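PDB 4HZI: ABC transporter ATP-binding protein from Leptospira interrogans serovar Copenhageni, which probably binds and hydrolyses ATP as the ATPase subunit of an orphan ABC transporter involved in manganese utilization and tolerance. Local coordinates for residues 53-58 against 74-79; 78-83 against 108-113; 91-96 against 192-197; 129-134 against 180-185. All blocks are in the same frame, centred on the assembly; numbering follows the deposited sequence.

Contact 1: residues 53-58 against 74-79; sequences VSFEIK and STLVNL. With SO4 (sulfate ion), chain C.
Val53 and Phe55 meet Leu76 in a small, wholly apolar contact between the antiparallel beta subdomain of this ABC ATPase and the helix that follows its P-loop. Strand 53-58 is an outermost strand of the four-stranded antiparallel sheet, and helix 73-80 packs against it through Leu76. The backbones stay well apart, 9.0 Å between the CA atoms of Val53 and Leu76, and the gap is bridged by a single leucine whose two methyls go to different partners. CD1 of Leu76 takes the valine, 4.2 Å from Val53 CG1. CD2 turns to the phenylalanine and sits 4.1 Å from Phe55 CE2, at the rim of the ring and near its plane. Phe55 reaches this place because its CG lies between the backbone N and the carbonyl carbon (chi1 68°), which carries the ring over toward the helix although the bond from CA to CB does not itself aim there.

Two residues before Leu76, the N-terminal turn of the helix holds a sulfate. Ser74 N donates to O3 of this ion at 2.8 Å, with an N-H...O angle of 155°, and Gly70 N, Gly72 N and Lys73 NZ bind the same ion. This arrangement is consistent with a Walker A loop whose phosphate site is filled by sulfate, probably from the crystallisation liquor. Around the apolar patch, Leu37 of strand 36-42 touches both Phe55 and Leu76, while Val252 and Phe255 of strand 251-255 cover Val53 and Phe55.

Contact 2: residues 78-83 against 108-113; sequences NLIYGM and KRIGIL
The Tyr81 ring lies on Ile112 as a flat plate lies on a knob. Ile112 CG1 rises under one face, 3.6 Å from the ring centroid and 21° off its normal, a close CH-pi contact shifted toward the rim. The terminal methyl continues beneath the near side of the ring, with Ile112 CD1 3.6 Å from Tyr81 CD1. The ring extends toward the strand because CG is anti to the backbone N (chi1 -159°). Its edge meets Ile110: the carbonyl O lies 3.5 Å from Tyr81 CE1, and CG2 fits beside CD1 of the ring. The other branch of Ile110 points back under the helix end, its CD1 3.5 Å from Ile80 O.

Helix 73-80 ends here in a Schellman motif, with Gly82 at positive phi as the C-prime residue and bonds from Met83 N to Asn78 O and from Gly82 N to Leu79 O. Tyr81, the first residue to leave helical phi/psi, turns its ring over strand 110-113. Beyond the ring, a water 2.6 Å from Tyr81 OH bridges to Ile110 O. Phe194 and Ile196 of the adjoining strand also pack against Ile80.

Contact 3: residues 91-96 against 192-197; sequences IRLFQE and PDFLIM
Leu93 carries its CG anti to the backbone N (chi1 -179°), which sends both methyls across to the other segment, whereas Phe94 has its CG beside the backbone N (chi1 -65°) and swings its ring the same way. Both approach OD2 of Asp193, from directions about a right angle apart. This oxygen lies 3.6 Å from Phe94 CE2, at the ring edge and near the ring plane, where the polarised C-H bonds of an aromatic would suit a carboxylate oxygen. The two flat groups stand steeply to each other, their planes 76° apart. The same OD2 is 4.1 Å from Leu93 CD2. The stronger hold on OD2 is the salt bridge from Arg109 NE, and the side chain of Arg109 also packs on Leu93 and Phe94.

Leu93 divides its methyls: CD2 serves the aspartate and CD1 approaches Phe194, 4.3 Å from CE1, obliquely to the ring. The place of both residues is set by a type II' turn from Leu93 to Glu96, closed by Leu93 N to Glu96 O and Glu96 N to Leu93 O. The contact thus joins a hairpin turn of the antiparallel sheet to the start of a core strand in the mixed sheet. Strand 194-198 runs beside strand 110-113, with Ile110 on Phe194; Ile80 of helix 73-80 touches both Ile91 and Phe194, and Phe184 of helix 176-188 touches Leu195.

Contact 4: residues 129-134 against 180-185; sequences KDTILT and KKILFL
Helices 129-133 and 180-185 run in broadly the same direction, their axes 8.9 Å apart at closest approach and crossing at -41°, with Ile132 and Leu185 the nearest pair of CA atoms. Ile132 does most of the packing. Its CG1 is anti to the carbonyl carbon (chi1 -61°), and from there the branch enters between two residues one turn apart on the partner helix: CG1 lies 4.0 Å from Ile182 CG2, and CD1 reaches on to Leu185 CB at 3.8 Å. Ile132 and Ile182 cross at about a right angle, Ile132 and Leu185 more slantwise. Thr131 adds its methyl, CG2 standing 4.1 Å from Ile182 CG2, so that one isoleucine methyl is shared by two neighbours. The hydroxyl of Thr131 is bonded to the carbonyl O of Thr127, just before the helix, which leaves the methyl to face Ile182.

Three residues after Thr131, Thr134 OG1 donates to Thr131 O at 2.6 Å, and Arg186 NE also bonds to OG1. Helix 176-188 begins within an LSSGE sequence that matches the ABC signature motif. Farther out, Leu158 of helix 148-160 packs on Ile132, and Phe215 of helix 206-222 on Leu185. Phe184 reaches Leu195 and Met197 of strand 194-198, which packs helix 176-188 against the core sheet.

From the N terminus, contact 1 closes the first and shortest loop, bringing strand 53-58 to the helix after the P-loop. Contact 2 starts on the end of that same helix, sharing Asn78 and Leu79, and closes on strand 110-113. Contact 3 opens inside contact 2's loop and closes far beyond it, so these two cross; strands 110-113 and 194-198 then lie side by side as parallel neighbours in the mixed sheet. Contact 4 falls within the long loop of contact 3. Contacts 1 to 3 tie the antiparallel sheet, helix 73-80 and the mixed sheet together, and contact 4 joins two helices on the far side of strands 110-113 and 194-198, touching them through Leu113, Leu195 and Met197.

Contact 1: residues 53-58 against 74-79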
# COMPACT_ATOMS: atom_id res chain seq x y z
N VAL A 53 -26.43 -4.18 -0.07
CA VAL A 53 -25.48 -4.04 1.06
C VAL A 53 -26.26 -3.69 2.32
O VAL A 53 -27.04 -2.75 2.37
CB VAL A 53 -24.42 -2.95 0.73
CG1 VAL A 53 -23.56 -2.60 1.96
CG2 VAL A 53 -23.51 -3.45 -0.35
N SER A 54 -26.07 -4.52 3.35
CA SER A 54 -26.73 -4.31 4.61
C SER A 54 -25.74 -4.43 5.78
O SER A 54 -24.97 -5.40 5.88
CB SER A 54 -27.84 -5.37 4.77
OG SER A 54 -28.90 -5.13 3.86
N PHE A 55 -25.75 -3.42 6.63
CA PHE A 55 -25.03 -3.46 7.88
C PHE A 55 -25.46 -2.29 8.75
O PHE A 55 -26.22 -1.42 8.33
CB PHE A 55 -23.51 -3.53 7.70
CG PHE A 55 -22.87 -2.29 7.12
CD1 PHE A 55 -22.36 -1.25 7.94
CD2 PHE A 55 -22.67 -2.22 5.74
CE1 PHE A 55 -21.72 -0.16 7.36
CE2 PHE A 55 -22.02 -1.11 5.17
CZ PHE A 55 -21.54 -0.10 5.98
N GLU A 56 -24.98 -2.24 9.99
CA GLU A 56 -25.31 -1.07 10.80
C GLU A 56 -24.22 -0.81 11.84
O GLU A 56 -23.48 -1.72 12.16
CB GLU A 56 -26.67 -1.20 11.45
CG GLU A 56 -26.82 -2.20 12.55
CD GLU A 56 -27.48 -1.59 13.81
OE1 GLU A 56 -28.07 -0.46 13.78
OE2 GLU A 56 -27.38 -2.26 14.86
N ILE A 57 -24.10 0.45 12.27
CA ILE A 57 -23.09 0.82 13.25
C ILE A 57 -23.87 1.59 14.32
O ILE A 57 -24.61 2.53 14.03
CB ILE A 57 -21.97 1.74 12.66
CG1 ILE A 57 -21.30 1.09 11.44
CG2 ILE A 57 -20.95 2.11 13.75
CD1 ILE A 57 -20.31 1.97 10.71
N LYS A 58 -23.71 1.17 15.58
CA LYS A 58 -24.37 1.86 16.68
C LYS A 58 -23.44 2.91 17.26
O LYS A 58 -22.22 2.88 17.02
CB LYS A 58 -24.74 0.85 17.77
CG LYS A 58 -25.57 -0.30 17.24
CD LYS A 58 -26.53 -0.78 18.29
CE LYS A 58 -27.40 -1.91 17.78
NZ LYS A 58 -26.57 -3.08 17.40
N SER A 74 -14.66 2.10 -2.22
CA SER A 74 -14.66 3.56 -2.48
C SER A 74 -16.04 4.03 -2.87
O SER A 74 -16.47 5.07 -2.39
CB SER A 74 -13.64 3.96 -3.51
OG SER A 74 -12.34 3.86 -2.94
N THR A 75 -16.75 3.25 -3.68
CA THR A 75 -18.15 3.55 -4.00
C THR A 75 -19.05 3.63 -2.78
O THR A 75 -19.85 4.53 -2.61
CB THR A 75 -18.69 2.53 -5.03
OG1 THR A 75 -17.86 2.59 -6.20
CG2 THR A 75 -20.11 2.86 -5.40
N LEU A 76 -18.89 2.69 -1.85
CA LEU A 76 -19.66 2.67 -0.66
C LEU A 76 -19.45 3.90 0.21
O LEU A 76 -20.45 4.49 0.72
CB LEU A 76 -19.41 1.32 0.09
CG LEU A 76 -20.29 0.99 1.29
CD1 LEU A 76 -21.79 1.10 1.04
CD2 LEU A 76 -19.95 -0.42 1.75
N VAL A 77 -18.20 4.32 0.33
CA VAL A 77 -17.82 5.49 1.12
C VAL A 77 -18.49 6.71 0.49
O VAL A 77 -19.11 7.51 1.20
CB VAL A 77 -16.30 5.68 1.15
CG1 VAL A 77 -15.92 7.04 1.71
CG2 VAL A 77 -15.64 4.57 1.97
N ASN A 78 -18.40 6.80 -0.84
CA ASN A 78 -19.06 7.89 -1.58
C ASN A 78 -20.57 7.96 -1.37
O ASN A 78 -21.14 9.06 -1.23
CB ASN A 78 -18.74 7.81 -3.07
CG ASN A 78 -17.29 8.08 -3.37
OD1 ASN A 78 -16.57 8.65 -2.57
ND2 ASN A 78 -16.85 7.67 -4.53
N LEU A 79 -21.22 6.81 -1.27
CA LEU A 79 -22.62 6.72 -1.03
C LEU A 79 -22.91 7.13 0.41
O LEU A 79 -23.80 7.93 0.67
CB LEU A 79 -23.07 5.31 -1.36
CG LEU A 79 -24.57 5.08 -1.48
CD1 LEU A 79 -24.88 3.87 -2.33
CD2 LEU A 79 -25.20 4.94 -0.10
S SO4 C . -12.47 -0.70 -4.06
O1 SO4 C . -13.45 -0.85 -5.17
O2 SO4 C . -12.85 -1.69 -3.02
O3 SO4 C . -12.59 0.61 -3.42
O4 SO4 C . -11.20 -0.98 -4.64

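Contact 2: residues 78-83 against 108-113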
# COMPACT_ATOMS: atom_id res chain seq x y z
N ASN A 78 -18.40 6.80 -0.84
CA ASN A 78 -19.06 7.89 -1.58
C ASN A 78 -20.57 7.96 -1.37
O ASN A 78 -21.14 9.06 -1.23
CB ASN A 78 -18.74 7.81 -3.07
CG ASN A 78 -17.29 8.08 -3.37
OD1 ASN A 78 -16.57 8.65 -2.57
ND2 ASN A 78 -16.85 7.67 -4.53
N LEU A 79 -21.22 6.81 -1.27
CA LEU A 79 -22.62 6.72 -1.03
C LEU A 79 -22.91 7.13 0.41
O LEU A 79 -23.80 7.93 0.67
CB LEU A 79 -23.07 5.31 -1.36
CG LEU A 79 -24.57 5.08 -1.48
CD1 LEU A 79 -24.88 3.87 -2.33
CD2 LEU A 79 -25.20 4.94 -0.10
N ILE A 80 -22.12 6.61 1.36
CA ILE A 80 -22.31 7.05 2.76
C ILE A 80 -22.09 8.58 2.96
O ILE A 80 -22.78 9.20 3.76
CB ILE A 80 -21.41 6.20 3.71
CG1 ILE A 80 -21.88 4.74 3.68
CG2 ILE A 80 -21.44 6.72 5.14
CD1 ILE A 80 -20.95 3.72 4.28
N TYR A 81 -21.23 9.20 2.15
CA TYR A 81 -20.94 10.61 2.26
C TYR A 81 -21.87 11.47 1.40
O TYR A 81 -21.67 12.69 1.28
CB TYR A 81 -19.47 10.86 1.92
CG TYR A 81 -18.88 12.16 2.46
CD1 TYR A 81 -19.00 12.51 3.80
CD2 TYR A 81 -18.21 13.04 1.61
CE1 TYR A 81 -18.46 13.71 4.29
CE2 TYR A 81 -17.64 14.21 2.10
CZ TYR A 81 -17.77 14.55 3.44
OH TYR A 81 -17.23 15.74 3.90
N GLY A 82 -22.88 10.86 0.80
CA GLY A 82 -23.90 11.58 0.01
C GLY A 82 -23.44 12.07 -1.36
O GLY A 82 -24.02 13.04 -1.91
N MET A 83 -22.41 11.44 -1.91
CA MET A 83 -21.82 11.87 -3.20
C MET A 83 -22.49 11.18 -4.39
O MET A 83 -22.47 11.71 -5.51
CB MET A 83 -20.31 11.63 -3.29
CG MET A 83 -19.41 12.43 -2.35
SD MET A 83 -18.95 14.10 -2.91
CE MET A 83 -18.26 13.75 -4.53
N LYS A 108 -21.58 17.82 7.20
CA LYS A 108 -21.14 18.46 8.45
C LYS A 108 -21.09 17.43 9.57
O LYS A 108 -20.24 17.49 10.45
CB LYS A 108 -22.10 19.60 8.81
CG LYS A 108 -21.89 20.18 10.21
CD LYS A 108 -22.70 21.46 10.42
CE LYS A 108 -22.14 22.27 11.58
NZ LYS A 108 -23.09 23.34 12.04
N ARG A 109 -22.00 16.46 9.54
CA ARG A 109 -22.08 15.42 10.58
C ARG A 109 -21.20 14.14 10.44
O ARG A 109 -21.16 13.30 11.35
CB ARG A 109 -23.53 15.03 10.78
CG ARG A 109 -24.41 16.27 11.02
CD ARG A 109 -25.86 15.93 10.83
NE ARG A 109 -26.29 14.87 11.73
CZ ARG A 109 -27.51 14.34 11.72
NH1 ARG A 109 -28.43 14.79 10.86
NH2 ARG A 109 -27.82 13.38 12.58
N ILE A 110 -20.53 14.00 9.31
CA ILE A 110 -19.66 12.85 9.03
C ILE A 110 -18.26 13.35 8.76
O ILE A 110 -18.04 14.07 7.78
CB ILE A 110 -20.15 12.07 7.82
CG1 ILE A 110 -21.58 11.58 8.02
CG2 ILE A 110 -19.21 10.88 7.57
CD1 ILE A 110 -22.12 10.72 6.86
N GLY A 111 -17.30 13.01 9.64
CA GLY A 111 -15.90 13.35 9.38
C GLY A 111 -15.28 12.37 8.42
O GLY A 111 -15.59 11.19 8.47
N ILE A 112 -14.40 12.84 7.54
CA ILE A 112 -13.69 11.98 6.62
C ILE A 112 -12.22 12.17 6.75
O ILE A 112 -11.75 13.32 6.70
CB ILE A 112 -13.97 12.30 5.14
CG1 ILE A 112 -15.45 12.21 4.83
CG2 ILE A 112 -13.16 11.34 4.24
CD1 ILE A 112 -15.98 10.80 4.84
N LEU A 113 -11.50 11.07 6.89
CA LEU A 113 -10.05 11.10 6.76
C LEU A 113 -9.70 10.38 5.45
O LEU A 113 -9.83 9.15 5.33
CB LEU A 113 -9.39 10.41 7.96
CG LEU A 113 -7.88 10.66 8.20
CD1 LEU A 113 -7.37 9.83 9.37
CD2 LEU A 113 -6.99 10.40 7.01
O HOH W 1 -17.18 16.19 6.48

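Contact 3: residues 91-96 against 192-197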
# COMPACT_ATOMS: atom_id res chain seq x y z
N ILE A 91 -30.82 4.04 3.48
CA ILE A 91 -29.66 4.39 4.33
C ILE A 91 -30.13 5.50 5.25
O ILE A 91 -30.87 6.41 4.84
CB ILE A 91 -28.42 4.71 3.48
CG1 ILE A 91 -27.29 5.25 4.39
CG2 ILE A 91 -28.76 5.69 2.36
CD1 ILE A 91 -25.96 5.29 3.71
N ARG A 92 -29.76 5.39 6.54
CA ARG A 92 -30.20 6.33 7.53
C ARG A 92 -29.04 6.73 8.42
O ARG A 92 -28.16 5.91 8.71
CB ARG A 92 -31.25 5.70 8.44
CG ARG A 92 -32.55 5.30 7.80
CD ARG A 92 -33.41 4.53 8.80
NE ARG A 92 -34.49 3.84 8.12
CZ ARG A 92 -35.70 4.33 7.90
NH1 ARG A 92 -36.04 5.55 8.32
NH2 ARG A 92 -36.59 3.58 7.26
N LEU A 93 -29.08 7.99 8.82
CA LEU A 93 -28.29 8.51 9.91
C LEU A 93 -29.26 8.70 11.06
O LEU A 93 -30.26 9.44 10.97
CB LEU A 93 -27.58 9.80 9.47
CG LEU A 93 -26.68 10.47 10.51
CD1 LEU A 93 -25.52 9.53 10.87
CD2 LEU A 93 -26.19 11.79 9.96
N PHE A 94 -29.02 7.97 12.14
CA PHE A 94 -29.99 7.84 13.23
C PHE A 94 -31.35 7.48 12.62
O PHE A 94 -31.43 6.54 11.83
CB PHE A 94 -30.00 9.12 14.12
CG PHE A 94 -28.69 9.36 14.86
CD1 PHE A 94 -28.29 8.53 15.91
CD2 PHE A 94 -27.86 10.43 14.51
CE1 PHE A 94 -27.09 8.75 16.57
CE2 PHE A 94 -26.66 10.65 15.17
CZ PHE A 94 -26.28 9.81 16.20
N GLN A 95 -32.41 8.20 12.92
CA GLN A 95 -33.70 7.79 12.37
C GLN A 95 -34.05 8.43 11.01
O GLN A 95 -35.10 8.16 10.47
CB GLN A 95 -34.83 8.06 13.36
CG GLN A 95 -34.81 7.11 14.55
CD GLN A 95 -36.13 7.09 15.30
OE1 GLN A 95 -37.19 6.89 14.70
NE2 GLN A 95 -36.07 7.28 16.62
N GLU A 96 -33.17 9.27 10.47
CA GLU A 96 -33.51 10.00 9.24
C GLU A 96 -32.89 9.33 8.03
O GLU A 96 -31.69 9.13 7.97
CB GLU A 96 -32.98 11.42 9.31
CG GLU A 96 -33.65 12.33 10.31
CD GLU A 96 -33.04 13.71 10.30
OE1 GLU A 96 -31.87 13.85 10.69
OE2 GLU A 96 -33.74 14.66 9.87
N PRO A 192 -18.15 15.73 14.50
CA PRO A 192 -19.13 14.94 13.77
C PRO A 192 -19.71 13.79 14.57
O PRO A 192 -19.12 13.34 15.53
CB PRO A 192 -18.32 14.39 12.59
CG PRO A 192 -16.93 14.27 13.13
CD PRO A 192 -16.77 15.43 14.08
N ASP A 193 -20.82 13.26 14.09
CA ASP A 193 -21.52 12.14 14.73
C ASP A 193 -20.69 10.87 14.59
O ASP A 193 -20.64 10.04 15.50
CB ASP A 193 -22.87 11.95 14.04
CG ASP A 193 -23.86 13.10 14.31
OD1 ASP A 193 -23.70 13.78 15.33
OD2 ASP A 193 -24.81 13.29 13.50
N PHE A 194 -20.04 10.74 13.44
CA PHE A 194 -19.16 9.62 13.14
C PHE A 194 -18.04 9.97 12.14
O PHE A 194 -18.11 10.96 11.40
CB PHE A 194 -19.90 8.32 12.84
CG PHE A 194 -20.22 8.06 11.39
CD1 PHE A 194 -21.33 8.64 10.81
CD2 PHE A 194 -19.47 7.19 10.66
CE1 PHE A 194 -21.66 8.36 9.49
CE2 PHE A 194 -19.77 6.91 9.32
CZ PHE A 194 -20.84 7.51 8.74
N LEU A 195 -17.01 9.14 12.15
CA LEU A 195 -15.83 9.34 11.35
C LEU A 195 -15.61 8.20 10.38
O LEU A 195 -15.68 7.01 10.73
CB LEU A 195 -14.62 9.42 12.28
CG LEU A 195 -13.24 9.46 11.63
CD1 LEU A 195 -13.04 10.60 10.63
CD2 LEU A 195 -12.24 9.63 12.77
N ILE A 196 -15.32 8.54 9.14
CA ILE A 196 -14.89 7.54 8.18
C ILE A 196 -13.40 7.66 7.92
O ILE A 196 -12.92 8.72 7.52
CB ILE A 196 -15.61 7.70 6.83
CG1 ILE A 196 -17.12 7.62 6.97
CG2 ILE A 196 -15.10 6.63 5.88
CD1 ILE A 196 -17.87 7.91 5.66
N MET A 197 -12.64 6.60 8.18
CA MET A 197 -11.23 6.58 7.87
C MET A 197 -10.99 5.63 6.68
O MET A 197 -11.04 4.42 6.79
CB MET A 197 -10.40 6.13 9.06
CG MET A 197 -10.42 7.19 10.15
SD MET A 197 -9.46 6.64 11.53
CE MET A 197 -10.81 5.95 12.47

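Contact 4: residues 129-134 against 180-185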
# COMPACT_ATOMS: atom_id res chain seq x y z
N LYS A 129 -1.93 23.99 12.31
CA LYS A 129 -3.18 24.62 12.75
C LYS A 129 -4.06 24.97 11.55
O LYS A 129 -5.28 24.75 11.56
CB LYS A 129 -2.86 25.86 13.59
CG LYS A 129 -4.05 26.63 14.14
CD LYS A 129 -3.63 28.05 14.56
CE LYS A 129 -3.52 28.96 13.34
NZ LYS A 129 -2.68 30.17 13.57
N ASP A 130 -3.45 25.56 10.54
CA ASP A 130 -4.17 25.96 9.34
C ASP A 130 -4.83 24.76 8.66
O ASP A 130 -5.96 24.83 8.16
CB ASP A 130 -3.20 26.63 8.37
CG ASP A 130 -2.73 27.99 8.86
OD1 ASP A 130 -3.46 28.62 9.67
OD2 ASP A 130 -1.63 28.43 8.44
N THR A 131 -4.11 23.66 8.62
CA THR A 131 -4.61 22.45 7.99
C THR A 131 -5.83 21.94 8.73
O THR A 131 -6.79 21.53 8.10
CB THR A 131 -3.48 21.39 7.95
OG1 THR A 131 -2.42 21.89 7.12
CG2 THR A 131 -3.98 20.08 7.39
N ILE A 132 -5.82 22.00 10.05
CA ILE A 132 -6.97 21.58 10.81
C ILE A 132 -8.16 22.50 10.52
O ILE A 132 -9.29 22.06 10.34
CB ILE A 132 -6.65 21.46 12.28
CG1 ILE A 132 -5.55 20.41 12.45
CG2 ILE A 132 -7.90 21.10 13.08
CD1 ILE A 132 -5.00 20.31 13.82
N LEU A 133 -7.90 23.80 10.44
CA LEU A 133 -8.97 24.75 10.21
C LEU A 133 -9.60 24.57 8.83
O LEU A 133 -10.79 24.82 8.68
CB LEU A 133 -8.44 26.18 10.40
CG LEU A 133 -8.12 26.51 11.88
CD1 LEU A 133 -7.25 27.75 11.94
CD2 LEU A 133 -9.39 26.73 12.70
N THR A 134 -8.86 24.13 7.83
CA THR A 134 -9.52 23.86 6.52
C THR A 134 -10.66 22.85 6.62
O THR A 134 -11.51 22.79 5.74
CB THR A 134 -8.56 23.33 5.47
OG1 THR A 134 -8.02 22.09 5.93
CG2 THR A 134 -7.46 24.35 5.21
N LYS A 180 -0.90 11.95 8.97
CA LYS A 180 -2.18 11.26 9.15
C LYS A 180 -2.83 11.65 10.48
O LYS A 180 -4.04 11.80 10.54
CB LYS A 180 -2.05 9.74 9.02
CG LYS A 180 -1.53 9.24 7.67
CD LYS A 180 -2.35 9.72 6.51
CE LYS A 180 -1.79 9.24 5.18
NZ LYS A 180 -2.44 8.01 4.71
N LYS A 181 -2.03 11.88 11.53
CA LYS A 181 -2.57 12.38 12.81
C LYS A 181 -3.26 13.69 12.62
O LYS A 181 -4.34 13.91 13.16
CB LYS A 181 -1.47 12.58 13.85
CG LYS A 181 -0.66 11.35 14.16
CD LYS A 181 0.46 11.66 15.15
CE LYS A 181 1.43 10.50 15.22
NZ LYS A 181 2.38 10.64 16.37
N ILE A 182 -2.65 14.57 11.84
CA ILE A 182 -3.18 15.89 11.65
C ILE A 182 -4.43 15.84 10.78
O ILE A 182 -5.42 16.57 11.05
CB ILE A 182 -2.09 16.86 11.12
CG1 ILE A 182 -0.99 17.06 12.19
CG2 ILE A 182 -2.69 18.18 10.73
CD1 ILE A 182 -1.43 17.24 13.61
N LEU A 183 -4.42 14.98 9.76
CA LEU A 183 -5.64 14.74 8.98
C LEU A 183 -6.76 14.16 9.84
O LEU A 183 -7.94 14.52 9.63
CB LEU A 183 -5.38 13.89 7.75
CG LEU A 183 -4.46 14.57 6.73
CD1 LEU A 183 -4.17 13.63 5.57
CD2 LEU A 183 -5.07 15.86 6.24
N PHE A 184 -6.45 13.31 10.79
CA PHE A 184 -7.46 12.85 11.71
C PHE A 184 -8.06 14.03 12.51
O PHE A 184 -9.29 14.18 12.64
CB PHE A 184 -6.87 11.80 12.61
CG PHE A 184 -7.84 11.23 13.61
CD1 PHE A 184 -8.02 11.81 14.86
CD2 PHE A 184 -8.58 10.10 13.32
CE1 PHE A 184 -8.89 11.27 15.79
CE2 PHE A 184 -9.46 9.56 14.24
CZ PHE A 184 -9.64 10.15 15.47
N LEU A 185 -7.20 14.92 13.01
CA LEU A 185 -7.69 16.08 13.77
C LEU A 185 -8.60 16.96 12.93
O LEU A 185 -9.67 17.41 13.38
CB LEU A 185 -6.51 16.89 14.36
CG LEU A 185 -5.67 16.14 15.36
CD1 LEU A 185 -4.65 17.04 16.03
CD2 LEU A 185 -6.58 15.46 16.39